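PDB 3IJ3: cytosol aminopeptidase from Coxiella burnetii, which probably removes amino-terminal residues from peptides, acting as a manganese-dependent metalloaminopeptidase of the M17 family. Local coordinates for residues E215-G223 with E334-E345; N305-D316 with E327-G335. One frame throughout, in Å; residues are numbered along the deposited sequence.

Contact 1 of 2, residues E215-G223 with E334-E345; sequences EFPAIYAVG and EGRVVLADALAE. With LI (lithium ion), chain C; SO4 (sulfate ion), chain D; SO4 (sulfate ion), chain F.
The phenyl ring of Phe-216 turns its edge to helix 335-345: the carbonyl oxygen of Asp-341 and CB of Glu-345 lie near the ring plane, with Phe-216 CE1 3.9 Å from Glu-345 CB. Arg-321 makes a cation-pi interaction with the same ring and salt-bridges Glu-345. The flat guanidinium of Arg-336, near the start of helix 335-345, is hydrogen-bonded at its edge to two sulfate ions, probably from the crystallisation liquor. The carboxylate of Asp-341 stands steeply to the phenyl plane and reaches the first turn of helix 217-223. Its OD2 accepts a hydrogen bond from Ala-218 N at 2.9 Å, on the syn side but 35° out of the carboxylate plane, and a weak one from Ile-219 N at 3.4 Å; OD1 is taken by the backbone N of Arg-321. The two helices run nearly antiparallel, at 156°, and their axes come within 7.6 Å. Further along, Val-222 divides its branches. CG1, anti to the backbone N (chi1 170°), lies 3.6 Å from Glu-334 CB, while CG2 packs 3.8 Å from Val-337 CG1; the Val-222 CB meets Val-338 CG1 at 3.5 Å. Beyond CB the Glu-334 side chain bends away at chi2, and its OE2 binds the lithium ion at 1.9 Å together with Asp-255, Asp-273 and a water. At one end, beside the Phe-216 ring, buried Asp-341 thus accepts from helical N-H groups that probably favour its ionised form; at the other, Val-222 packs against the stem of a metal ligand.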
loop_
_atom_site.group_PDB
_atom_site.type_symbol
_atom_site.label_atom_id
_atom_site.label_comp_id
_atom_site.label_asym_id
_atom_site.label_seq_id
_atom_site.Cartn_x
_atom_site.Cartn_y
_atom_site.Cartn_z
ATOM N N GLU A 215 0.539 -40.455 7.733
ATOM C CA GLU A 215 -0.855 -40.718 7.446
ATOM C C GLU A 215 -1.691 -39.482 7.064
ATOM O O GLU A 215 -2.673 -39.625 6.349
ATOM C CB GLU A 215 -1.486 -41.437 8.641
ATOM C CG GLU A 215 -0.848 -42.817 8.968
ATOM C CD GLU A 215 -1.190 -43.884 7.975
ATOM O OE1 GLU A 215 -2.180 -43.716 7.214
ATOM O OE2 GLU A 215 -0.484 -44.915 7.981
ATOM N N PHE A 216 -1.331 -38.321 7.602
ATOM C CA PHE A 216 -2.034 -37.051 7.350
ATOM C C PHE A 216 -1.009 -35.995 6.944
ATOM O O PHE A 216 -0.842 -34.980 7.630
ATOM C CB PHE A 216 -2.788 -36.641 8.622
ATOM C CG PHE A 216 -3.835 -37.627 9.016
ATOM C CD1 PHE A 216 -5.124 -37.508 8.549
ATOM C CD2 PHE A 216 -3.512 -38.723 9.805
ATOM C CE1 PHE A 216 -6.093 -38.443 8.891
ATOM C CE2 PHE A 216 -4.463 -39.675 10.113
ATOM C CZ PHE A 216 -5.744 -39.538 9.662
ATOM N N PRO A 217 -0.336 -36.206 5.799
ATOM C CA PRO A 217 0.725 -35.285 5.393
ATOM C C PRO A 217 0.336 -33.817 5.211
ATOM O O PRO A 217 1.199 -32.942 5.406
ATOM C CB PRO A 217 1.235 -35.891 4.070
ATOM C CG PRO A 217 0.051 -36.661 3.530
ATOM C CD PRO A 217 -0.588 -37.232 4.774
ATOM N N ALA A 218 -0.917 -33.540 4.872
ATOM C CA ALA A 218 -1.333 -32.164 4.646
ATOM C C ALA A 218 -1.483 -31.423 5.966
ATOM O O ALA A 218 -1.154 -30.231 6.064
ATOM C CB ALA A 218 -2.646 -32.129 3.783
ATOM N N ILE A 219 -1.953 -32.118 7.004
ATOM C CA ILE A 219 -2.036 -31.502 8.348
ATOM C C ILE A 219 -0.610 -31.197 8.818
ATOM O O ILE A 219 -0.299 -30.098 9.319
ATOM C CB ILE A 219 -2.743 -32.424 9.364
ATOM C CG1 ILE A 219 -4.148 -32.795 8.873
ATOM C CG2 ILE A 219 -2.822 -31.751 10.755
ATOM C CD1 ILE A 219 -4.908 -33.775 9.829
ATOM N N TYR A 220 0.292 -32.153 8.614
ATOM C CA TYR A 220 1.667 -31.983 9.017
ATOM C C TYR A 220 2.361 -30.822 8.288
ATOM O O TYR A 220 3.039 -30.016 8.920
ATOM C CB TYR A 220 2.459 -33.267 8.818
ATOM C CG TYR A 220 3.908 -33.090 9.144
ATOM C CD1 TYR A 220 4.322 -33.044 10.460
ATOM C CD2 TYR A 220 4.866 -32.928 8.139
ATOM C CE1 TYR A 220 5.678 -32.843 10.787
ATOM C CE2 TYR A 220 6.203 -32.729 8.455
ATOM C CZ TYR A 220 6.595 -32.695 9.777
ATOM O OH TYR A 220 7.913 -32.476 10.094
ATOM N N ALA A 221 2.188 -30.733 6.977
ATOM C CA ALA A 221 2.867 -29.675 6.191
ATOM C C ALA A 221 2.497 -28.275 6.687
ATOM O O ALA A 221 3.370 -27.417 6.872
ATOM C CB ALA A 221 2.559 -29.830 4.678
ATOM N N VAL A 222 1.218 -28.061 6.952
ATOM C CA VAL A 222 0.755 -26.752 7.428
ATOM C C VAL A 222 1.303 -26.421 8.801
ATOM O O VAL A 222 1.791 -25.332 9.017
ATOM C CB VAL A 222 -0.788 -26.651 7.415
ATOM C CG1 VAL A 222 -1.297 -25.417 8.133
ATOM C CG2 VAL A 222 -1.306 -26.672 5.985
ATOM N N GLY A 223 1.250 -27.371 9.722
ATOM C CA GLY A 223 1.673 -27.102 11.077
ATOM C C GLY A 223 3.100 -27.337 11.471
ATOM O O GLY A 223 3.466 -27.002 12.595
ATOM N N GLU A 334 -4.640 -22.125 4.443
ATOM C CA GLU A 334 -4.180 -23.380 5.085
ATOM C C GLU A 334 -5.303 -24.220 5.687
ATOM O O GLU A 334 -5.174 -25.445 5.853
ATOM C CB GLU A 334 -3.172 -23.055 6.222
ATOM C CG GLU A 334 -3.739 -22.666 7.615
ATOM C CD GLU A 334 -4.545 -21.384 7.632
ATOM O OE1 GLU A 334 -4.312 -20.538 6.762
ATOM O OE2 GLU A 334 -5.427 -21.231 8.518
ATOM N N GLY A 335 -6.389 -23.563 6.067
ATOM C CA GLY A 335 -7.503 -24.262 6.729
ATOM C C GLY A 335 -8.087 -25.359 5.865
ATOM O O GLY A 335 -8.341 -26.475 6.325
ATOM N N ARG A 336 -8.313 -25.041 4.614
ATOM C CA ARG A 336 -8.877 -26.032 3.679
ATOM C C ARG A 336 -7.908 -27.188 3.449
ATOM O O ARG A 336 -8.335 -28.316 3.195
ATOM C CB ARG A 336 -9.252 -25.348 2.370
ATOM C CG ARG A 336 -8.086 -24.911 1.520
ATOM C CD ARG A 336 -8.442 -23.824 0.495
ATOM N NE ARG A 336 -8.832 -22.574 1.125
ATOM C CZ ARG A 336 -9.107 -21.451 0.446
ATOM N NH1 ARG A 336 -9.054 -21.413 -0.887
ATOM N NH2 ARG A 336 -9.470 -20.364 1.096
ATOM N N VAL A 337 -6.596 -26.889 3.509
ATOM C CA VAL A 337 -5.548 -27.931 3.318
ATOM C C VAL A 337 -5.593 -28.962 4.469
ATOM O O VAL A 337 -5.613 -30.182 4.216
ATOM C CB VAL A 337 -4.151 -27.314 3.145
ATOM C CG1 VAL A 337 -3.047 -28.400 3.059
ATOM C CG2 VAL A 337 -4.107 -26.391 1.902
ATOM N N VAL A 338 -5.686 -28.477 5.714
ATOM C CA VAL A 338 -5.733 -29.404 6.852
ATOM C C VAL A 338 -7.075 -30.124 6.891
ATOM O O VAL A 338 -7.123 -31.320 7.214
ATOM C CB VAL A 338 -5.341 -28.769 8.204
ATOM C CG1 VAL A 338 -3.951 -28.074 8.044
ATOM C CG2 VAL A 338 -6.408 -27.786 8.744
ATOM N N LEU A 339 -8.145 -29.422 6.534
ATOM C CA LEU A 339 -9.486 -30.039 6.489
ATOM C C LEU A 339 -9.564 -31.157 5.448
ATOM O O LEU A 339 -10.276 -32.130 5.647
ATOM C CB LEU A 339 -10.570 -28.998 6.212
ATOM C CG LEU A 339 -10.891 -28.082 7.384
ATOM C CD1 LEU A 339 -11.833 -26.953 6.934
ATOM C CD2 LEU A 339 -11.486 -28.871 8.553
ATOM N N ALA A 340 -8.849 -31.005 4.335
ATOM C CA ALA A 340 -8.845 -32.025 3.267
ATOM C C ALA A 340 -8.457 -33.404 3.785
ATOM O O ALA A 340 -9.055 -34.411 3.390
ATOM C CB ALA A 340 -7.906 -31.608 2.107
ATOM N N ASP A 341 -7.454 -33.459 4.658
ATOM C CA ASP A 341 -7.049 -34.727 5.252
ATOM C C ASP A 341 -8.089 -35.277 6.221
ATOM O O ASP A 341 -8.320 -36.483 6.258
ATOM C CB ASP A 341 -5.706 -34.603 5.960
ATOM C CG ASP A 341 -4.524 -34.848 5.034
ATOM O OD1 ASP A 341 -4.731 -35.129 3.833
ATOM O OD2 ASP A 341 -3.381 -34.827 5.547
ATOM N N ALA A 342 -8.704 -34.405 7.016
ATOM C CA ALA A 342 -9.727 -34.855 7.967
ATOM C C ALA A 342 -10.919 -35.377 7.182
ATOM O O ALA A 342 -11.503 -36.392 7.538
ATOM C CB ALA A 342 -10.147 -33.702 8.922
ATOM N N LEU A 343 -11.298 -34.670 6.119
ATOM C CA LEU A 343 -12.416 -35.111 5.273
ATOM C C LEU A 343 -12.148 -36.439 4.563
ATOM O O LEU A 343 -13.047 -37.298 4.482
ATOM C CB LEU A 343 -12.835 -34.020 4.262
ATOM C CG LEU A 343 -13.503 -32.775 4.801
ATOM C CD1 LEU A 343 -13.571 -31.700 3.695
ATOM C CD2 LEU A 343 -14.893 -33.047 5.409
ATOM N N ALA A 344 -10.929 -36.619 4.052
ATOM C CA ALA A 344 -10.521 -37.855 3.391
ATOM C C ALA A 344 -10.664 -39.020 4.372
ATOM O O ALA A 344 -11.064 -40.133 3.993
ATOM C CB ALA A 344 -9.063 -37.748 2.869
ATOM N N GLU A 345 -10.338 -38.769 5.632
ATOM C CA GLU A 345 -10.501 -39.791 6.672
ATOM C C GLU A 345 -11.980 -40.064 6.964
ATOM O O GLU A 345 -12.403 -41.225 7.058
ATOM C CB GLU A 345 -9.787 -39.357 7.945
ATOM C CG GLU A 345 -9.959 -40.313 9.130
ATOM C CD GLU A 345 -9.315 -41.679 8.948
ATOM O OE1 GLU A 345 -8.689 -41.967 7.904
ATOM O OE2 GLU A 345 -9.444 -42.498 9.887
HETATM LI LI LI C . -6.579 -19.694 8.737
HETATM S S SO4 D . -8.820 -21.276 4.815
HETATM O O1 SO4 D . -7.599 -20.919 5.528
HETATM O O2 SO4 D . -8.444 -22.339 3.872
HETATM O O3 SO4 D . -9.781 -21.693 5.819
HETATM O O4 SO4 D . -9.336 -20.115 4.061
HETATM S S SO4 F . -9.475 -18.037 -2.183
HETATM O O1 SO4 F . -8.748 -16.829 -1.791
HETATM O O2 SO4 F . -8.554 -19.073 -2.643
HETATM O O3 SO4 F . -10.307 -18.563 -1.120
HETATM O O4 SO4 F . -10.361 -17.664 -3.291
HETATM O O HOH W 1 -6.994 -18.869 7.056
#

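Contact 2 of 2, residues N305-D316 with E327-G335; sequences NAIGSRSYRPGD and EITNTDAEG. With LI (lithium ion), chain C; SO4 (sulfate ion), chain D.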
loop_
_atom_site.group_PDB
_atom_site.type_symbol
_atom_site.label_atom_id
_atom_site.label_comp_id
_atom_site.label_asym_id
_atom_site.label_seq_id
_atom_site.Cartn_x
_atom_site.Cartn_y
_atom_site.Cartn_z
ATOM N N ASN A 305 -0.332 -22.149 12.151
ATOM C CA ASN A 305 0.218 -21.787 10.844
ATOM C C ASN A 305 1.251 -20.719 11.146
ATOM O O ASN A 305 0.932 -19.543 11.234
ATOM C CB ASN A 305 -0.870 -21.284 9.893
ATOM C CG ASN A 305 -0.384 -21.125 8.455
ATOM O OD1 ASN A 305 0.606 -21.762 8.042
ATOM N ND2 ASN A 305 -1.091 -20.286 7.676
ATOM N N ALA A 306 2.494 -21.143 11.294
ATOM C CA ALA A 306 3.553 -20.261 11.733
ATOM C C ALA A 306 4.556 -19.867 10.677
ATOM O O ALA A 306 4.654 -20.481 9.633
ATOM C CB ALA A 306 4.329 -20.953 12.878
ATOM N N ILE A 307 5.325 -18.841 11.027
ATOM C CA ILE A 307 6.420 -18.350 10.204
ATOM C C ILE A 307 7.693 -18.727 10.898
ATOM O O ILE A 307 7.902 -18.431 12.086
ATOM C CB ILE A 307 6.385 -16.844 10.010
ATOM C CG1 ILE A 307 5.197 -16.481 9.135
ATOM C CG2 ILE A 307 7.684 -16.367 9.344
ATOM C CD1 ILE A 307 4.944 -15.007 9.034
ATOM N N GLY A 308 8.547 -19.438 10.179
ATOM C CA GLY A 308 9.811 -19.822 10.753
ATOM C C GLY A 308 10.625 -20.633 9.755
ATOM O O GLY A 308 10.198 -20.819 8.629
ATOM N N SER A 309 11.756 -21.146 10.208
ATOM C CA SER A 309 12.679 -21.880 9.331
ATOM C C SER A 309 12.040 -23.045 8.583
ATOM O O SER A 309 12.451 -23.339 7.479
ATOM C CB SER A 309 13.878 -22.406 10.106
ATOM O OG SER A 309 13.530 -23.395 11.062
ATOM N N ARG A 310 11.052 -23.694 9.186
ATOM C CA ARG A 310 10.403 -24.879 8.575
ATOM C C ARG A 310 9.100 -24.608 7.808
ATOM O O ARG A 310 8.458 -25.556 7.309
ATOM C CB ARG A 310 10.118 -25.923 9.657
ATOM C CG ARG A 310 11.357 -26.433 10.360
ATOM C CD ARG A 310 11.020 -27.469 11.445
ATOM N NE ARG A 310 10.045 -26.990 12.447
ATOM C CZ ARG A 310 10.340 -26.379 13.602
ATOM N NH1 ARG A 310 11.598 -26.136 13.965
ATOM N NH2 ARG A 310 9.356 -26.011 14.411
ATOM N N SER A 311 8.726 -23.331 7.648
ATOM C CA SER A 311 7.483 -23.002 6.959
ATOM C C SER A 311 7.319 -23.594 5.546
ATOM O O SER A 311 8.248 -23.502 4.704
ATOM C CB SER A 311 7.347 -21.475 6.830
ATOM O OG SER A 311 7.087 -20.867 8.095
ATOM N N TYR A 312 6.145 -24.172 5.297
ATOM C CA TYR A 312 5.788 -24.646 3.954
ATOM C C TYR A 312 5.695 -23.374 3.068
ATOM O O TYR A 312 5.394 -22.264 3.545
ATOM C CB TYR A 312 4.559 -25.557 3.979
ATOM C CG TYR A 312 3.182 -24.938 4.016
ATOM C CD1 TYR A 312 2.175 -25.448 3.225
ATOM C CD2 TYR A 312 2.853 -23.863 4.857
ATOM C CE1 TYR A 312 0.894 -24.929 3.239
ATOM C CE2 TYR A 312 1.563 -23.324 4.871
ATOM C CZ TYR A 312 0.579 -23.868 4.064
ATOM O OH TYR A 312 -0.709 -23.376 4.030
ATOM N N ARG A 313 5.985 -23.534 1.787
ATOM C CA ARG A 313 6.182 -22.403 0.921
ATOM C C ARG A 313 5.283 -22.318 -0.292
ATOM O O ARG A 313 4.773 -23.329 -0.772
ATOM C CB ARG A 313 7.600 -22.517 0.326
ATOM C CG ARG A 313 8.706 -22.868 1.311
ATOM C CD ARG A 313 9.939 -23.426 0.570
ATOM N NE ARG A 313 10.976 -23.933 1.469
ATOM C CZ ARG A 313 10.966 -25.153 2.023
ATOM N NH1 ARG A 313 9.987 -26.034 1.764
ATOM N NH2 ARG A 313 11.942 -25.504 2.840
ATOM N N PRO A 314 5.145 -21.099 -0.833
ATOM C CA PRO A 314 4.447 -20.944 -2.115
ATOM C C PRO A 314 5.162 -21.790 -3.132
ATOM O O PRO A 314 6.394 -21.772 -3.191
ATOM C CB PRO A 314 4.614 -19.462 -2.429
ATOM C CG PRO A 314 4.725 -18.797 -1.057
ATOM C CD PRO A 314 5.414 -19.819 -0.158
ATOM N N GLY A 315 4.410 -22.564 -3.908
ATOM C CA GLY A 315 5.001 -23.425 -4.907
ATOM C C GLY A 315 5.249 -24.835 -4.393
ATOM O O GLY A 315 5.447 -25.755 -5.190
ATOM N N ASP A 316 5.250 -25.025 -3.073
ATOM C CA ASP A 316 5.435 -26.391 -2.554
ATOM C C ASP A 316 4.216 -27.253 -2.928
ATOM O O ASP A 316 3.098 -26.747 -3.046
ATOM C CB ASP A 316 5.650 -26.433 -1.036
ATOM C CG ASP A 316 7.067 -26.032 -0.614
ATOM O OD1 ASP A 316 7.967 -25.912 -1.495
ATOM O OD2 ASP A 316 7.269 -25.882 0.618
ATOM N N GLU A 327 -0.841 -27.970 -4.936
ATOM C CA GLU A 327 0.171 -26.956 -5.117
ATOM C C GLU A 327 -0.247 -25.777 -4.249
ATOM O O GLU A 327 -1.347 -25.215 -4.424
ATOM C CB GLU A 327 0.295 -26.520 -6.566
ATOM C CG GLU A 327 1.413 -25.450 -6.736
ATOM C CD GLU A 327 1.584 -24.947 -8.154
ATOM O OE1 GLU A 327 0.640 -25.088 -8.976
ATOM O OE2 GLU A 327 2.685 -24.393 -8.446
ATOM N N ILE A 328 0.630 -25.361 -3.354
ATOM C CA ILE A 328 0.337 -24.241 -2.473
ATOM C C ILE A 328 0.592 -22.922 -3.191
ATOM O O ILE A 328 1.742 -22.568 -3.531
ATOM C CB ILE A 328 1.189 -24.282 -1.185
ATOM C CG1 ILE A 328 0.989 -25.615 -0.444
ATOM C CG2 ILE A 328 0.859 -23.053 -0.265
ATOM C CD1 ILE A 328 -0.504 -25.940 -0.108
ATOM N N THR A 329 -0.485 -22.199 -3.445
ATOM C CA THR A 329 -0.421 -20.887 -4.089
ATOM C C THR A 329 -0.673 -19.753 -3.091
ATOM O O THR A 329 -0.535 -18.594 -3.443
ATOM C CB THR A 329 -1.386 -20.784 -5.287
ATOM O OG1 THR A 329 -2.684 -21.190 -4.901
ATOM C CG2 THR A 329 -0.918 -21.703 -6.421
ATOM N N ASN A 330 -1.051 -20.103 -1.869
ATOM C CA ASN A 330 -1.278 -19.118 -0.794
ATOM C C ASN A 330 -1.112 -19.869 0.504
ATOM O O ASN A 330 -1.940 -20.727 0.831
ATOM C CB ASN A 330 -2.673 -18.513 -0.905
ATOM C CG ASN A 330 -2.969 -17.481 0.172
ATOM O OD1 ASN A 330 -2.127 -17.176 1.034
ATOM N ND2 ASN A 330 -4.184 -16.923 0.122
ATOM N N THR A 331 -0.062 -19.567 1.271
ATOM C CA THR A 331 0.143 -20.297 2.530
ATOM C C THR A 331 -0.920 -19.940 3.585
ATOM O O THR A 331 -1.080 -20.649 4.573
ATOM C CB THR A 331 1.540 -20.018 3.144
ATOM O OG1 THR A 331 1.641 -18.633 3.477
ATOM C CG2 THR A 331 2.654 -20.411 2.194
ATOM N N ASP A 332 -1.656 -18.856 3.343
ATOM C CA ASP A 332 -2.692 -18.362 4.254
ATOM C C ASP A 332 -4.074 -19.003 3.915
ATOM O O ASP A 332 -5.065 -18.675 4.546
ATOM C CB ASP A 332 -2.726 -16.847 4.202
ATOM C CG ASP A 332 -3.592 -16.211 5.305
ATOM O OD1 ASP A 332 -3.846 -16.838 6.334
ATOM O OD2 ASP A 332 -3.995 -15.052 5.125
ATOM N N ALA A 333 -4.143 -19.889 2.920
ATOM C CA ALA A 333 -5.381 -20.666 2.652
ATOM C C ALA A 333 -5.074 -22.070 3.190
ATOM O O ALA A 333 -5.215 -23.080 2.507
ATOM C CB ALA A 333 -5.733 -20.697 1.135
ATOM N N GLU A 334 -4.640 -22.125 4.443
ATOM C CA GLU A 334 -4.180 -23.380 5.085
ATOM C C GLU A 334 -5.303 -24.220 5.687
ATOM O O GLU A 334 -5.174 -25.445 5.853
ATOM C CB GLU A 334 -3.172 -23.055 6.222
ATOM C CG GLU A 334 -3.739 -22.666 7.615
ATOM C CD GLU A 334 -4.545 -21.384 7.632
ATOM O OE1 GLU A 334 -4.312 -20.538 6.762
ATOM O OE2 GLU A 334 -5.427 -21.231 8.518
ATOM N N GLY A 335 -6.389 -23.563 6.067
ATOM C CA GLY A 335 -7.503 -24.262 6.729
ATOM C C GLY A 335 -8.087 -25.359 5.865
ATOM O O GLY A 335 -8.341 -26.475 6.325
HETATM LI LI LI C . -6.579 -19.694 8.737
HETATM S S SO4 D . -8.820 -21.276 4.815
HETATM O O1 SO4 D . -7.599 -20.919 5.528
HETATM O O2 SO4 D . -8.444 -22.339 3.872
HETATM O O3 SO4 D . -9.781 -21.693 5.819
HETATM O O4 SO4 D . -9.336 -20.115 4.061
HETATM O O HOH W 2 5.005 -25.677 -7.822
HETATM O O HOH W 1 -6.994 -18.869 7.056
#
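Tyr-312 lies between the side chains of Ile-328 and Thr-331, and its hydroxyl ends on the backbone of segment 327-335. Its CB rests 3.6 Å from Ala-221 O of helix 217-223. With chi1 at 82°, CG sits between the backbone N and the carbonyl carbon, and the ring extends across the second loop. CE1 meets Ile-328 CG1 at 3.7 Å; CE2 is 3.7 Å from Thr-331 CB, whose methyl CG2 covers one face, offset toward the rim. At the tip, OH donates to Thr-331 O at 2.8 Å, coming from well off the C=O direction (C=O...donor 113°), and also touches Glu-334 CB at 3.3 Å. Asn-305 ND2 reaches the same Thr-331 O, 3.1 Å away, from the opposite face of its carbonyl plane, so two donors fix this peptide within the type I turn Asn-330 to Ala-333. The same amide nitrogen also holds OD1 of the lithium ligand Asp-255. Gly-315 N to Ile-328 O at 2.7 Å and Ile-328 N to Asp-316 O at 2.8 Å carry on the antiparallel pairing of strands 317-319 and 325-327. Arg-313 salt-bridges Asp-316 and Glu-182 of the second subunit. Segment 305-316 leaves strand 295-305 and leads to strand 317-319; 327-335 leaves strand 325-327 and leads into helix 335-347. Tyr-312 and Asn-305 pack on Val-222 of helix 217-223.

After the N-terminal part of the chain, helix 217-223 supplies one side of contact 1; strands 231-237, 244-252 and 295-305 follow, with Lys-250, Asp-255 and Asp-273 of the metal site supplied on the way. Contact 2 closes the short loop that comes next, bringing 305-316 and 327-335 together around strands 317-319 and 325-327. The chain runs straight on into 334-345, which returns to helix 217-223, and contact 1 closes the long loop, within which the smaller one lies. The two share Glu-334 and Gly-335, so the small loop ends where the chain turns into helix 335-347. Val-222 also touches Tyr-312, joining helix 217-223 to the loop of contact 2.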